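Local coordinates for trichothecene 15-O-acetyltransferase TRI3 (Fusarium sporotrichioides, PDB 3FOT), which transfers an acetyl group to the 15-oxygen of trichothecenes, a step in the biosynthesis of mycotoxins such as T-2 toxin in Fusarium, at residues Asp249-Glu254 against Gln407-Arg412; Thr337-Arg342 against Cys357-Val362; Val363-Leu368 against Arg391-Ser396; Val373-Glu378 against Val511-Ala516; Leu435-Gly440 against Tyr475-Leu480. All coordinates share one frame; numbering follows the deposited sequence. Where two conformers were deposited one is given.

Contact 1. Residues Asp249-Glu254 against Gln407-Arg412; sequences DDKCTE and QALGLR
Asp249, Cys252, Leu409 and Arg412 bring helices 246-264 and 406-423 together, with the axes of the two short segments 10.0 Å apart at closest and inclined at 52°. The polar part is one salt bridge. Arg412, with CG anti to its backbone N (chi1 -168°) and the chain extended from there to NE, runs across to the carboxylate, and its NH1 donates to Asp249 OD1 at 2.8 Å. A single N-H makes the bond: OD1 is met on its anti side, and the carboxylate and guanidinium planes stand 66° apart. The other guanidinium nitrogens look elsewhere, NE to the carbonyl of Pro10 and NH2 to that of Leu9 in the N-terminal arm. The apolar part lies between backbone and side chains. Leu409 pushes CD1 against the helix backbone, 3.6 Å from Cys252 N, and the same CD1 lies 3.7 Å from Lys251 CB. Cys252 SG sits between the two kinds of contact, with Leu409 CG at 3.8 Å and Arg412 NH1 at 3.7 Å. The chemistry implies that a buried arginine has its nitrogens divided among three partners, and that Asp249 probably offsets the charge of Arg412, which sits on the same helix as the substrate-binding His414.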
# COMPACT_ATOMS: atom_id res chain seq x y z
N ASP A 249 22.74 -7.31 -15.19
CA ASP A 249 23.49 -7.63 -13.98
C ASP A 249 24.07 -6.38 -13.32
O ASP A 249 23.99 -6.23 -12.09
CB ASP A 249 24.64 -8.60 -14.28
CG ASP A 249 24.16 -9.97 -14.73
OD1 ASP A 249 23.00 -10.35 -14.43
OD2 ASP A 249 24.96 -10.66 -15.42
N ASP A 250 24.66 -5.50 -14.12
CA ASP A 250 25.31 -4.30 -13.58
C ASP A 250 24.27 -3.38 -12.91
O ASP A 250 24.53 -2.81 -11.86
CB ASP A 250 26.01 -3.51 -14.69
CG ASP A 250 27.24 -4.23 -15.25
OD1 ASP A 250 27.76 -5.17 -14.63
OD2 ASP A 250 27.68 -3.81 -16.35
N LYS A 251 23.12 -3.22 -13.54
CA LYS A 251 22.07 -2.36 -13.02
C LYS A 251 21.51 -2.96 -11.71
O LYS A 251 21.26 -2.23 -10.75
CB LYS A 251 20.96 -2.24 -14.06
CG LYS A 251 20.37 -0.86 -14.37
CD LYS A 251 20.87 0.33 -13.61
CE LYS A 251 19.91 1.51 -13.82
NZ LYS A 251 20.61 2.84 -13.93
N CYS A 252 21.34 -4.28 -11.68
CA CYS A 252 20.94 -4.96 -10.42
C CYS A 252 21.93 -4.72 -9.30
O CYS A 252 21.55 -4.44 -8.15
CB CYS A 252 20.75 -6.47 -10.62
SG CYS A 252 19.36 -6.91 -11.62
N THR A 253 23.22 -4.82 -9.63
CA THR A 253 24.30 -4.58 -8.68
C THR A 253 24.34 -3.11 -8.23
O THR A 253 24.65 -2.81 -7.06
CB THR A 253 25.66 -4.99 -9.31
OG1 THR A 253 25.68 -6.41 -9.46
CG2 THR A 253 26.82 -4.57 -8.43
N GLU A 254 24.01 -2.19 -9.14
CA GLU A 254 23.93 -0.79 -8.78
C GLU A 254 22.85 -0.59 -7.72
O GLU A 254 23.05 0.14 -6.74
CB GLU A 254 23.61 0.08 -9.99
CG GLU A 254 23.70 1.56 -9.67
CD GLU A 254 23.23 2.45 -10.81
OE1 GLU A 254 23.15 1.96 -11.95
OE2 GLU A 254 22.97 3.64 -10.55
N GLN A 407 11.10 -4.24 -14.30
CA GLN A 407 10.31 -5.16 -13.46
C GLN A 407 11.10 -6.41 -13.13
O GLN A 407 11.10 -6.87 -11.99
CB GLN A 407 8.92 -5.47 -14.03
CG GLN A 407 8.07 -6.38 -13.11
CD GLN A 407 7.83 -5.79 -11.70
OE1 GLN A 407 7.71 -4.58 -11.53
NE2 GLN A 407 7.76 -6.67 -10.70
N ALA A 408 11.80 -6.96 -14.13
CA ALA A 408 12.67 -8.11 -13.87
C ALA A 408 13.73 -7.80 -12.80
O ALA A 408 14.06 -8.65 -11.96
CB ALA A 408 13.35 -8.60 -15.18
N LEU A 409 14.26 -6.58 -12.84
CA LEU A 409 15.30 -6.15 -11.89
C LEU A 409 14.71 -6.08 -10.49
O LEU A 409 15.36 -6.49 -9.54
CB LEU A 409 15.88 -4.79 -12.30
CG LEU A 409 16.89 -4.09 -11.37
CD1 LEU A 409 17.93 -3.25 -12.15
CD2 LEU A 409 16.14 -3.17 -10.39
N GLY A 410 13.50 -5.54 -10.37
CA GLY A 410 12.80 -5.47 -9.07
C GLY A 410 12.69 -6.84 -8.43
O GLY A 410 13.01 -7.01 -7.26
N LEU A 411 12.23 -7.82 -9.20
CA LEU A 411 12.03 -9.16 -8.68
C LEU A 411 13.35 -9.72 -8.16
O LEU A 411 13.42 -10.28 -7.07
CB LEU A 411 11.44 -10.07 -9.76
CG LEU A 411 10.06 -9.66 -10.29
CD1 LEU A 411 9.66 -10.62 -11.41
CD2 LEU A 411 9.00 -9.61 -9.19
N ARG A 412 14.41 -9.53 -8.94
CA ARG A 412 15.71 -10.06 -8.58
C ARG A 412 16.33 -9.37 -7.37
O ARG A 412 16.85 -10.03 -6.45
CB ARG A 412 16.65 -9.96 -9.81
CG ARG A 412 17.91 -10.73 -9.65
CD ARG A 412 18.70 -10.67 -10.94
NE ARG A 412 19.97 -11.37 -10.82
CZ ARG A 412 21.05 -11.09 -11.56
NH1 ARG A 412 21.01 -10.13 -12.47
NH2 ARG A 412 22.17 -11.77 -11.39

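Contact 2. Residues Thr337-Arg342 against Cys357-Val362; sequences TSVDGR and CQTAAV
Thr337 to Asp340 pair with Ala361 to Gln358 as a two-stranded antiparallel ribbon, strands 333-340 and 358-365, set in the protein interior beside the substrate-binding His414, which touches Ala360. Five backbone hydrogen bonds hold it. Thr337 with Ala361 and Val339 with Thr359 are hydrogen-bonded pairs, each tied by two bonds, among them Thr359 N to Val339 O at 2.7 Å; Ser338 with Ala360 is non-hydrogen-bonded. Gly341 N adds a fifth bond to Cys357 O. On one face Val339 and Thr359 lie side by side, their CG2 methyls 3.5 Å apart, while Thr359 OG1 turns to Leu406 O. Where the first strand runs out, Asp340 makes an Asx turn: OD1 takes Arg342 N at 3.0 Å and Arg342 NH1 at 2.9 Å, from opposite faces of the carboxylate plane. Two donors thus hold OD1; the guanidinium, joined to it through NH1, also bonds Phe353 O and Asp190 OD2, and Cys357 CB lies over one of its faces, 3.8 Å from NH1. Gln358, its chain bent at chi2 (-77°), folds its amide back over the neighbouring strand; NE2 bonds Asp190. Its OE1 accepts from a water at 2.8 Å, and that same water lies 2.9 Å from Ser338 OG.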
# COMPACT_ATOMS: atom_id res chain seq x y z
N THR A 337 13.81 3.48 -3.67
CA THR A 337 12.36 3.56 -3.54
C THR A 337 11.70 2.38 -4.27
O THR A 337 12.37 1.61 -4.97
CB THR A 337 11.79 4.89 -4.10
OG1 THR A 337 12.16 5.03 -5.48
CG2 THR A 337 12.32 6.09 -3.34
N SER A 338 10.39 2.20 -4.08
CA SER A 338 9.69 1.17 -4.84
C SER A 338 8.71 1.86 -5.79
O SER A 338 8.28 2.99 -5.54
CB SER A 338 8.97 0.21 -3.91
OG SER A 338 8.08 0.94 -3.10
N VAL A 339 8.40 1.22 -6.91
CA VAL A 339 7.45 1.76 -7.87
C VAL A 339 6.55 0.67 -8.41
O VAL A 339 6.92 -0.51 -8.42
CB VAL A 339 8.13 2.52 -9.05
CG1 VAL A 339 9.11 3.63 -8.57
CG2 VAL A 339 8.88 1.57 -9.94
N ASP A 340 5.36 1.07 -8.84
CA ASP A 340 4.38 0.18 -9.42
C ASP A 340 4.97 -0.34 -10.73
O ASP A 340 5.40 0.46 -11.57
CB ASP A 340 3.08 0.96 -9.68
CG ASP A 340 2.06 0.18 -10.47
OD1 ASP A 340 2.18 -1.05 -10.59
OD2 ASP A 340 1.11 0.81 -10.98
N GLY A 341 4.99 -1.67 -10.89
CA GLY A 341 5.63 -2.32 -12.05
C GLY A 341 4.68 -2.70 -13.18
O GLY A 341 5.09 -3.31 -14.18
N ARG A 342 3.42 -2.31 -13.05
CA ARG A 342 2.40 -2.78 -13.98
C ARG A 342 2.63 -2.41 -15.44
O ARG A 342 2.24 -3.17 -16.32
CB ARG A 342 1.02 -2.33 -13.52
CG ARG A 342 0.50 -3.22 -12.42
CD ARG A 342 -0.70 -2.57 -11.71
NE ARG A 342 -1.20 -3.46 -10.66
CZ ARG A 342 -0.63 -3.61 -9.46
NH1 ARG A 342 0.46 -2.92 -9.13
NH2 ARG A 342 -1.17 -4.43 -8.57
N CYS A 357 3.01 -6.20 -7.59
CA CYS A 357 3.70 -5.95 -8.84
C CYS A 357 4.50 -4.67 -8.65
O CYS A 357 4.06 -3.58 -9.00
CB CYS A 357 2.73 -5.84 -10.03
SG CYS A 357 3.70 -5.69 -11.59
N GLN A 358 5.66 -4.84 -8.02
CA GLN A 358 6.50 -3.72 -7.61
C GLN A 358 7.90 -3.87 -8.13
O GLN A 358 8.39 -4.98 -8.31
CB GLN A 358 6.56 -3.61 -6.08
CG GLN A 358 5.18 -3.33 -5.46
CD GLN A 358 4.79 -1.88 -5.63
OE1 GLN A 358 5.54 -0.99 -5.21
NE2 GLN A 358 3.61 -1.62 -6.23
N THR A 359 8.54 -2.73 -8.37
CA THR A 359 9.96 -2.76 -8.67
C THR A 359 10.62 -1.61 -7.95
O THR A 359 10.05 -1.07 -6.99
CB THR A 359 10.25 -2.86 -10.20
OG1 THR A 359 11.66 -2.98 -10.40
CG2 THR A 359 9.72 -1.70 -10.97
N ALA A 360 11.83 -1.23 -8.40
CA ALA A 360 12.74 -0.44 -7.60
C ALA A 360 13.38 0.65 -8.47
O ALA A 360 13.51 0.48 -9.68
CB ALA A 360 13.82 -1.34 -7.02
N ALA A 361 13.71 1.78 -7.85
CA ALA A 361 14.51 2.84 -8.48
C ALA A 361 15.36 3.47 -7.39
O ALA A 361 15.11 3.23 -6.20
CB ALA A 361 13.61 3.92 -9.14
N VAL A 362 16.36 4.25 -7.76
CA VAL A 362 17.18 4.91 -6.75
C VAL A 362 17.11 6.41 -7.01
O VAL A 362 17.53 6.88 -8.07
CB VAL A 362 18.65 4.41 -6.72
CG1 VAL A 362 19.43 5.13 -5.64
CG2 VAL A 362 18.73 2.90 -6.49
O HOH W 1 5.36 1.47 -3.88

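Contact 3. Residues Val363-Leu368 against Arg391-Ser396; sequences VRIENL and RNIKKS
Ser396 meets Arg364 because its OG stands beside its own backbone N, anti to the carbonyl carbon (chi1 -66°), where it can serve both strand and helix. It accepts Arg364 N at 2.9 Å, with a fairly straight N-H...O angle of 157°, and donates its own hydrogen bond to Asn392 O, also at 2.9 Å. Asn392 O thus receives two donors from opposite faces of its plane, Ser396 N and OG, and the strand's N-H is joined through the hydroxyl to the helix backbone. Ile393 likewise holds CG1 beside its backbone N (chi1 -65°). That branch touches two strand side chains, Ile365 CD1 at 3.8 Å and Val363 CG1 at 4.1 Å. Asn392 crosses Ile365 at a slant, its aliphatic CB 3.9 Å from Ile365 CG1, while its ND2 goes to Ser388 O one turn earlier. On the outer margin Arg364 NH2 bridges to Glu366 OE1 at 3.1 Å; the oxygen lies in the guanidinium plane but is itself met from above the carboxylate. Helix 379-401 therefore covers strand 358-365, whose Val363 and Ile365 are backbone-bonded to strand 333-340, and helix 306-321 closes in on Ile365 and Ile393 through Val315, His308 and Gln311.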
# COMPACT_ATOMS: atom_id res chain seq x y z
N VAL A 363 16.53 7.13 -6.07
CA VAL A 363 16.55 8.59 -6.08
C VAL A 363 17.91 9.08 -5.58
O VAL A 363 18.40 8.63 -4.56
CB VAL A 363 15.42 9.14 -5.19
CG1 VAL A 363 15.50 10.68 -5.03
CG2 VAL A 363 14.09 8.73 -5.76
N ARG A 364 18.50 10.03 -6.31
CA ARG A 364 19.78 10.61 -5.95
C ARG A 364 19.73 12.12 -6.06
O ARG A 364 19.31 12.66 -7.09
CB ARG A 364 20.88 10.09 -6.88
CG ARG A 364 21.18 8.63 -6.75
CD ARG A 364 22.26 8.23 -7.77
NE ARG A 364 23.30 9.26 -7.90
CZ ARG A 364 24.44 9.30 -7.23
NH1 ARG A 364 24.75 8.35 -6.35
NH2 ARG A 364 25.29 10.30 -7.43
N ILE A 365 20.14 12.79 -4.99
CA ILE A 365 20.25 14.25 -5.02
C ILE A 365 21.63 14.61 -4.48
O ILE A 365 21.94 14.31 -3.34
CB ILE A 365 19.14 14.97 -4.19
CG1 ILE A 365 17.72 14.55 -4.65
CG2 ILE A 365 19.35 16.51 -4.24
CD1 ILE A 365 16.63 14.79 -3.63
N GLU A 366 22.47 15.20 -5.34
CA GLU A 366 23.79 15.67 -4.94
C GLU A 366 23.71 17.16 -4.65
O GLU A 366 22.66 17.79 -4.86
CB GLU A 366 24.83 15.43 -6.05
CG GLU A 366 24.90 14.02 -6.63
CD GLU A 366 25.80 13.97 -7.86
OE1 GLU A 366 25.56 13.13 -8.74
OE2 GLU A 366 26.74 14.80 -7.95
N ASN A 367 24.82 17.72 -4.18
CA ASN A 367 24.97 19.14 -3.82
C ASN A 367 23.88 19.61 -2.87
O ASN A 367 23.13 20.59 -3.10
CB ASN A 367 25.14 20.05 -5.03
CG ASN A 367 25.83 21.37 -4.67
OD1 ASN A 367 26.17 21.62 -3.51
ND2 ASN A 367 26.03 22.22 -5.67
N LEU A 368 23.82 18.92 -1.75
CA LEU A 368 22.80 19.20 -0.74
C LEU A 368 22.95 20.60 -0.15
O LEU A 368 21.95 21.24 0.19
CB LEU A 368 22.81 18.12 0.34
CG LEU A 368 22.48 16.70 -0.17
CD1 LEU A 368 22.55 15.67 0.97
CD2 LEU A 368 21.10 16.68 -0.81
N ARG A 391 13.99 18.45 -10.03
CA ARG A 391 14.66 18.10 -11.28
C ARG A 391 15.64 16.94 -11.10
O ARG A 391 15.71 16.06 -11.95
CB ARG A 391 15.35 19.33 -11.90
CG ARG A 391 14.39 20.47 -12.24
CD ARG A 391 15.02 21.56 -13.13
NE ARG A 391 14.10 22.69 -13.34
CZ ARG A 391 13.05 22.66 -14.17
NH1 ARG A 391 12.79 21.58 -14.89
NH2 ARG A 391 12.27 23.73 -14.28
N ASN A 392 16.37 16.95 -9.97
CA ASN A 392 17.24 15.83 -9.54
C ASN A 392 16.43 14.54 -9.36
O ASN A 392 16.82 13.46 -9.82
CB ASN A 392 17.94 16.15 -8.21
CG ASN A 392 19.22 16.98 -8.36
OD1 ASN A 392 20.31 16.43 -8.41
ND2 ASN A 392 19.10 18.30 -8.37
N ILE A 393 15.30 14.64 -8.66
CA ILE A 393 14.42 13.50 -8.44
C ILE A 393 13.90 12.90 -9.76
O ILE A 393 14.01 11.69 -9.99
CB ILE A 393 13.24 13.87 -7.50
CG1 ILE A 393 13.78 14.20 -6.12
CG2 ILE A 393 12.17 12.72 -7.40
CD1 ILE A 393 12.91 15.20 -5.35
N LYS A 394 13.35 13.75 -10.62
CA LYS A 394 12.79 13.26 -11.88
C LYS A 394 13.87 12.63 -12.75
O LYS A 394 13.65 11.57 -13.33
CB LYS A 394 12.07 14.38 -12.62
CG LYS A 394 11.52 13.97 -13.99
CD LYS A 394 10.74 15.10 -14.60
CE LYS A 394 10.09 14.69 -15.92
NZ LYS A 394 9.25 13.46 -15.78
N LYS A 395 15.04 13.27 -12.81
CA LYS A 395 16.18 12.76 -13.58
C LYS A 395 16.62 11.38 -13.06
O LYS A 395 16.86 10.48 -13.88
CB LYS A 395 17.34 13.78 -13.57
CG LYS A 395 18.69 13.24 -14.07
N SER A 396 16.71 11.23 -11.74
CA SER A 396 16.98 9.94 -11.09
C SER A 396 16.02 8.85 -11.54
O SER A 396 16.43 7.75 -11.92
CB SER A 396 16.86 10.05 -9.56
OG SER A 396 17.85 10.86 -9.01

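Contact 4. Residues Val373-Glu378 against Val511-Ala516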
# COMPACT_ATOMS: atom_id res chain seq x y z
N VAL A 373 17.78 25.17 2.61
CA VAL A 373 17.05 26.41 2.87
C VAL A 373 16.23 26.27 4.14
O VAL A 373 15.72 25.20 4.45
CB VAL A 373 16.10 26.81 1.70
CG1 VAL A 373 16.88 27.14 0.45
CG2 VAL A 373 15.05 25.71 1.42
N SER A 374 16.11 27.36 4.88
CA SER A 374 15.26 27.33 6.05
C SER A 374 13.85 27.81 5.70
O SER A 374 13.61 28.34 4.61
CB SER A 374 15.84 28.18 7.15
OG SER A 374 15.50 29.50 6.90
N HIS A 375 12.92 27.62 6.63
CA HIS A 375 11.57 28.11 6.41
C HIS A 375 11.52 29.65 6.48
O HIS A 375 10.56 30.25 6.00
CB HIS A 375 10.64 27.49 7.45
CG HIS A 375 10.37 26.04 7.21
ND1 HIS A 375 9.63 25.59 6.14
CD2 HIS A 375 10.70 24.94 7.94
CE1 HIS A 375 9.53 24.27 6.20
NE2 HIS A 375 10.16 23.85 7.28
N LYS A 376 12.55 30.26 7.06
CA LYS A 376 12.60 31.72 7.21
C LYS A 376 13.31 32.38 6.02
O LYS A 376 13.30 33.61 5.90
CB LYS A 376 13.30 32.10 8.52
CG LYS A 376 12.48 31.78 9.78
CD LYS A 376 13.36 31.55 11.01
CE LYS A 376 12.50 31.30 12.27
NZ LYS A 376 13.34 31.04 13.49
N ASP A 377 13.93 31.58 5.15
CA ASP A 377 14.55 32.13 3.94
C ASP A 377 13.51 32.71 2.97
O ASP A 377 12.32 32.33 3.01
CB ASP A 377 15.41 31.10 3.22
CG ASP A 377 16.74 30.85 3.91
OD1 ASP A 377 17.27 31.77 4.58
OD2 ASP A 377 17.26 29.72 3.76
N GLU A 378 13.96 33.62 2.10
CA GLU A 378 13.11 34.18 1.08
C GLU A 378 12.35 33.09 0.34
O GLU A 378 12.93 32.03 0.02
CB GLU A 378 13.91 34.98 0.04
CG GLU A 378 14.56 36.26 0.55
CD GLU A 378 13.54 37.26 1.03
OE1 GLU A 378 12.50 37.43 0.37
OE2 GLU A 378 13.79 37.87 2.09
N VAL A 511 5.15 19.73 5.01
CA VAL A 511 3.94 20.42 4.52
C VAL A 511 4.21 21.91 4.25
O VAL A 511 3.78 22.45 3.21
CB VAL A 511 2.75 20.25 5.51
CG1 VAL A 511 1.58 21.15 5.12
CG2 VAL A 511 2.28 18.78 5.54
N GLU A 512 4.90 22.57 5.18
CA GLU A 512 5.26 23.97 5.01
C GLU A 512 6.06 24.21 3.72
O GLU A 512 5.79 25.18 2.99
CB GLU A 512 6.01 24.48 6.24
CG GLU A 512 6.14 26.01 6.25
CD GLU A 512 6.82 26.55 7.50
OE1 GLU A 512 7.07 25.76 8.45
OE2 GLU A 512 7.10 27.78 7.52
N PHE A 513 7.05 23.37 3.43
CA PHE A 513 7.80 23.53 2.17
C PHE A 513 6.93 23.32 0.93
O PHE A 513 7.05 24.05 -0.04
CB PHE A 513 9.02 22.62 2.10
CG PHE A 513 10.18 23.07 2.95
CD1 PHE A 513 10.74 24.35 2.79
CD2 PHE A 513 10.77 22.18 3.87
CE1 PHE A 513 11.86 24.76 3.54
CE2 PHE A 513 11.88 22.59 4.64
CZ PHE A 513 12.42 23.88 4.48
N MET A 514 6.07 22.29 0.96
CA MET A 514 5.13 22.10 -0.15
C MET A 514 4.28 23.35 -0.38
O MET A 514 4.08 23.79 -1.54
CB MET A 514 4.25 20.87 0.13
CG MET A 514 5.06 19.57 0.01
SD MET A 514 4.06 18.16 0.49
CE MET A 514 2.95 18.03 -0.93
N LEU A 515 3.77 23.91 0.70
CA LEU A 515 2.90 25.07 0.61
C LEU A 515 3.65 26.28 0.09
O LEU A 515 3.10 27.12 -0.64
CB LEU A 515 2.22 25.36 1.96
CG LEU A 515 1.15 24.34 2.34
CD1 LEU A 515 0.76 24.55 3.80
CD2 LEU A 515 -0.08 24.41 1.39
N ALA A 516 4.94 26.33 0.42
CA ALA A 516 5.80 27.42 -0.03
C ALA A 516 5.98 27.44 -1.54
O ALA A 516 6.38 28.45 -2.11
CB ALA A 516 7.17 27.36 0.71
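His375 is the filling of a sandwich at the protein surface, its imidazole held between the Phe513 ring and the Glu512 carboxylate of helix 500-516. The first layer is a face-to-face aromatic stack: centroids 3.8 Å apart, planes at 22°, with His375 CE1 over the middle of the benzene ring. On the opposite imidazole face Glu512 lies nearly flat, its carboxylate only 10° from the ring plane. Extended beyond CG, the glutamate comes in past the CE1-ND1 side, with CD 3.3 Å from His375 ND1, and sets OE1 over the middle of the imidazole. ND1 and OE1 are close but poorly angled, so the contact is stacking rather than a hydrogen bond, yet the carboxylate may well favour a protonated imidazole. What fixes the ring's rotation is NE2, bonded to Ser509 OG one turn earlier on the helix. Val373 CG2 adds a smaller touch, 3.9 Å from Phe513 CE1. The loop is stiffened from within: Ser374 N reaches Asp377 OD2 at 2.9 Å, and Lys376 N donates to Ser374 OG at 3.1 Å. Altogether this is a stacked histidine projecting from an ST turn, in a loop that ends at Glu378, the N-cap of helix 379-401, and that is held to the last helix of the chain.

Contact 5. Residues Leu435-Gly440 against Tyr475-Leu480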
# COMPACT_ATOMS: atom_id res chain seq x y z
N LEU A 435 11.80 7.47 4.04
CA LEU A 435 11.49 6.89 2.75
C LEU A 435 10.16 7.46 2.26
O LEU A 435 9.22 7.61 3.05
CB LEU A 435 11.39 5.37 2.85
CG LEU A 435 11.04 4.64 1.53
CD1 LEU A 435 12.21 4.69 0.54
CD2 LEU A 435 10.64 3.20 1.82
N PHE A 436 10.09 7.79 0.98
CA PHE A 436 8.83 8.25 0.38
C PHE A 436 8.15 7.17 -0.45
O PHE A 436 8.79 6.50 -1.27
CB PHE A 436 9.10 9.48 -0.51
CG PHE A 436 7.87 9.98 -1.22
CD1 PHE A 436 6.80 10.51 -0.48
CD2 PHE A 436 7.77 9.90 -2.60
CE1 PHE A 436 5.64 10.98 -1.14
CE2 PHE A 436 6.61 10.37 -3.26
CZ PHE A 436 5.55 10.90 -2.51
N ILE A 437 6.84 7.01 -0.22
CA ILE A 437 6.01 6.10 -0.99
C ILE A 437 4.83 6.89 -1.54
O ILE A 437 4.08 7.50 -0.77
CB ILE A 437 5.49 4.91 -0.15
CG1 ILE A 437 6.63 4.20 0.58
CG2 ILE A 437 4.75 3.95 -1.06
CD1 ILE A 437 6.74 4.55 2.08
N SER A 438 4.69 6.93 -2.86
CA SER A 438 3.53 7.56 -3.46
C SER A 438 2.42 6.52 -3.72
O SER A 438 2.63 5.53 -4.44
CB SER A 438 3.92 8.26 -4.76
OG SER A 438 2.79 8.91 -5.31
N ASP A 439 1.25 6.76 -3.13
CA ASP A 439 0.08 5.91 -3.34
C ASP A 439 -0.84 6.42 -4.47
O ASP A 439 -1.72 5.69 -4.95
CB ASP A 439 -0.73 5.80 -2.05
CG ASP A 439 -0.04 4.97 -0.97
OD1 ASP A 439 0.58 3.94 -1.31
OD2 ASP A 439 -0.14 5.34 0.22
N GLY A 440 -0.63 7.67 -4.89
CA GLY A 440 -1.33 8.25 -6.04
C GLY A 440 -2.77 8.61 -5.75
O GLY A 440 -3.16 8.75 -4.60
N TYR A 475 12.83 3.75 10.12
CA TYR A 475 12.79 4.96 9.27
C TYR A 475 11.37 5.49 9.22
O TYR A 475 10.41 4.76 9.47
CB TYR A 475 13.32 4.72 7.84
CG TYR A 475 12.63 3.62 7.09
CD1 TYR A 475 11.53 3.89 6.26
CD2 TYR A 475 13.09 2.30 7.17
CE1 TYR A 475 10.91 2.87 5.55
CE2 TYR A 475 12.46 1.29 6.49
CZ TYR A 475 11.38 1.57 5.68
OH TYR A 475 10.78 0.54 4.99
N LEU A 476 11.24 6.77 8.91
CA LEU A 476 9.94 7.38 8.75
C LEU A 476 9.49 7.02 7.36
O LEU A 476 10.20 7.27 6.39
CB LEU A 476 10.03 8.91 8.90
CG LEU A 476 10.45 9.42 10.28
CD1 LEU A 476 10.47 10.92 10.26
CD2 LEU A 476 9.53 8.92 11.41
N ALA A 477 8.32 6.39 7.26
CA ALA A 477 7.80 6.01 5.96
C ALA A 477 6.68 6.97 5.63
O ALA A 477 5.64 6.94 6.30
CB ALA A 477 7.27 4.57 6.00
N ILE A 478 6.87 7.75 4.58
CA ILE A 478 6.01 8.88 4.27
C ILE A 478 5.22 8.56 3.03
O ILE A 478 5.81 8.30 1.98
CB ILE A 478 6.83 10.19 4.11
CG1 ILE A 478 7.64 10.46 5.38
CG2 ILE A 478 5.88 11.35 3.84
CD1 ILE A 478 8.82 11.36 5.18
N ARG A 479 3.89 8.54 3.16
CA ARG A 479 3.04 8.15 2.05
C ARG A 479 2.22 9.36 1.58
O ARG A 479 1.78 10.15 2.41
CB ARG A 479 2.08 7.03 2.48
CG ARG A 479 2.73 5.88 3.29
CD ARG A 479 1.73 4.71 3.40
NE ARG A 479 1.58 4.01 2.13
CZ ARG A 479 2.35 3.02 1.71
NH1 ARG A 479 2.10 2.47 0.52
NH2 ARG A 479 3.35 2.57 2.45
N LEU A 480 2.02 9.48 0.28
CA LEU A 480 1.14 10.52 -0.26
C LEU A 480 0.03 9.89 -1.07
O LEU A 480 0.29 9.06 -1.94
CB LEU A 480 1.94 11.46 -1.19
CG LEU A 480 1.14 12.61 -1.86
CD1 LEU A 480 0.79 13.68 -0.85
CD2 LEU A 480 1.87 13.19 -3.07
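Leu435 and Tyr475 start a parallel strand pair by lying side by side, the leucine CB 3.7 Å from Tyr475 CE1, and Leu435 CD2 reaches on past CE1 toward OH. Next on the same face, the bulky Ile437 reaches CD1 over the short Ala477, 4.0 Å from its CB, where the small side chain leaves room. Ile437 then serves as a floor for Arg479: CG2 lies under one face of the guanidinium, 3.4 Å from NH1. A bend at chi3 (73°) turns Arg479 NE toward the carboxylate of Asp439, which closes the row side-on. NE meets OD2 at 2.9 Å and NH1 meets OD1 at 2.8 Å, both on syn lone pairs, with the two flat groups 24° apart. The remaining NH2 bonds a bound glycerol. On the other face the Phe436 ring brings its CE1 edge to Leu480 CB, 3.7 Å away, and helix 306-321 packs on it through Thr310, Gln311 and Ile314. Between the two faces runs the parallel ladder, from Leu435 N to Leu476 O as far as Asp439 N to Leu480 O, where Gly440 N adds a weak second bond. Such pairing is that of a parallel edge strand: 435-441 finishes a mixed four-stranded sheet whose other neighbours run antiparallel, in this BAHD-superfamily enzyme.

How the contacts relate
From the N terminus, helix 246-264 opens contact 1, a long loop that closes at helix 406-423. Contacts 2 and 3 both fall within it and follow one another: contact 2 pairs strand 333-340 with 358-365, and contact 3 covers the far end of that second strand with helix 379-401. Contact 4 opens at 373-378, inside both contact 3 and contact 1, and closes only at the final helix, so it crosses them. Contact 5 lies wholly within its span, after contact 1 has closed. Contacts 1 and 2 touch through Gln407 NE2 and Gln358 O, 3.0 Å apart, and contact 2 meets contact 5 at Thr337, linking the ribbon to the mixed sheet.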